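Local coordinates for uncharacterized protein (Bacteroides ovatus, PDB 4E6F) that is of unknown function but belongs to the DUF4468 family, whose domain has a TBP-like fold, at residues A[29-34]-A[168-173]. Residues are numbered along the deposited sequence; the frame is centred on the assembly and turned at random. Where two conformers were deposited one is given.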
# COMPACT_ATOMS: atom_id res chain seq x y z
N LYS A 29 2.10 -4.02 7.78
CA LYS A 29 1.75 -5.37 8.14
C LYS A 29 2.99 -6.09 8.56
O LYS A 29 4.04 -5.99 7.90
CB LYS A 29 1.05 -6.13 6.99
CG LYS A 29 0.45 -7.51 7.38
CD LYS A 29 -0.89 -7.38 8.04
CE LYS A 29 -2.01 -7.18 7.04
NZ LYS A 29 -3.30 -6.88 7.71
N GLU A 30 2.87 -6.82 9.66
CA GLU A 30 3.95 -7.65 10.15
C GLU A 30 3.69 -9.08 9.72
O GLU A 30 2.52 -9.53 9.69
CB GLU A 30 4.08 -7.61 11.68
CG GLU A 30 4.61 -6.30 12.24
CD GLU A 30 4.63 -6.21 13.76
OE1 GLU A 30 3.89 -6.98 14.42
OE2 GLU A 30 5.38 -5.35 14.28
N PHE A 31 4.76 -9.79 9.42
CA PHE A 31 4.65 -11.20 9.02
C PHE A 31 5.54 -12.01 9.93
O PHE A 31 6.70 -11.63 10.18
CB PHE A 31 5.09 -11.39 7.55
CG PHE A 31 4.21 -10.63 6.59
CD1 PHE A 31 4.44 -9.27 6.34
CD2 PHE A 31 3.13 -11.25 5.98
CE1 PHE A 31 3.58 -8.55 5.51
CE2 PHE A 31 2.28 -10.53 5.11
CZ PHE A 31 2.49 -9.19 4.92
N GLN A 32 4.98 -13.13 10.45
CA GLN A 32 5.74 -14.06 11.27
C GLN A 32 6.12 -15.24 10.42
O GLN A 32 5.23 -15.98 9.99
CB GLN A 32 4.91 -14.52 12.47
CG GLN A 32 4.50 -13.43 13.44
CD GLN A 32 5.66 -13.08 14.35
OE1 GLN A 32 6.28 -13.93 15.01
NE2 GLN A 32 5.98 -11.80 14.40
N ILE A 33 7.44 -15.41 10.18
CA ILE A 33 8.00 -16.52 9.41
C ILE A 33 9.08 -17.12 10.31
O ILE A 33 10.28 -16.96 10.07
CB ILE A 33 8.53 -16.04 8.02
CG1 ILE A 33 7.71 -14.86 7.43
CG2 ILE A 33 8.47 -17.18 7.07
CD1 ILE A 33 8.38 -13.49 7.56
N PRO A 34 8.65 -17.72 11.46
CA PRO A 34 9.62 -18.10 12.49
C PRO A 34 10.74 -19.04 12.13
O PRO A 34 11.80 -18.96 12.76
CB PRO A 34 8.74 -18.68 13.60
CG PRO A 34 7.46 -19.07 12.94
CD PRO A 34 7.27 -17.96 11.93
N VAL A 168 1.63 -14.30 0.14
CA VAL A 168 1.77 -15.32 -0.92
C VAL A 168 3.27 -15.56 -1.21
O VAL A 168 3.69 -16.71 -1.39
CB VAL A 168 0.98 -14.92 -2.20
CG1 VAL A 168 1.26 -15.87 -3.37
CG2 VAL A 168 -0.52 -14.87 -1.91
N ALA A 169 4.09 -14.48 -1.22
CA ALA A 169 5.53 -14.65 -1.42
C ALA A 169 6.15 -15.50 -0.30
O ALA A 169 7.15 -16.19 -0.54
CB ALA A 169 6.22 -13.29 -1.48
N PHE A 170 5.55 -15.46 0.92
CA PHE A 170 6.05 -16.27 2.04
C PHE A 170 5.40 -17.65 2.10
O PHE A 170 5.72 -18.42 3.02
CB PHE A 170 5.87 -15.52 3.38
CG PHE A 170 6.84 -14.37 3.59
CD1 PHE A 170 8.22 -14.60 3.57
CD2 PHE A 170 6.38 -13.10 3.88
CE1 PHE A 170 9.12 -13.54 3.78
CE2 PHE A 170 7.28 -12.05 4.13
CZ PHE A 170 8.65 -12.28 4.07
N GLY A 171 4.56 -17.99 1.13
CA GLY A 171 3.99 -19.33 1.02
C GLY A 171 2.51 -19.47 1.27
O GLY A 171 1.98 -20.58 1.13
N ALA A 172 1.82 -18.37 1.63
CA ALA A 172 0.38 -18.46 1.91
C ALA A 172 -0.40 -18.79 0.63
O ALA A 172 -0.03 -18.32 -0.45
CB ALA A 172 -0.13 -17.14 2.49
N PRO A 173 -1.48 -19.60 0.72
CA PRO A 173 -2.29 -19.83 -0.49
C PRO A 173 -2.97 -18.52 -0.93
O PRO A 173 -3.39 -17.72 -0.08
CB PRO A 173 -3.31 -20.89 -0.04
CG PRO A 173 -3.39 -20.76 1.44
CD PRO A 173 -2.05 -20.27 1.91
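I33, in one of its two modelled conformers, lays its side chain over one face of the F170 ring, while F31, two residues earlier, brings its CB obliquely up to the same ring. From CB, which touches nothing across the gap, the isoleucine sends CG1 to the root of the ring, 3.9 Å from F170 CD1. Beyond it the methyl CD1 lies over the face but shifted toward F170 CZ, 3.8 Å from the ring centroid and 14° off the normal, a CH-pi contact that may be made only part of the time. A branched aliphatic chain suits this place because CG1 and CD1 lie together over the flat ring and bring no polar group. F31 CB is 4.1 Å from F170 CE2; the two rings are oblique, with planes at 44°.

F170 directly follows helix 149-169, and G171, with positive phi, forms the Schellman motif there. With CG anti to its carbonyl carbon (chi1 -74°), the ring reaches the end of strand 24-32, and it also touches C108 and M45. Replacing F170 by alanine would probably leave I33 CD1 without its aromatic face and open a gap beside F31. Being wholly apolar, the contact joins helix end to strand end through van der Waals contact and one weak CH-pi interaction.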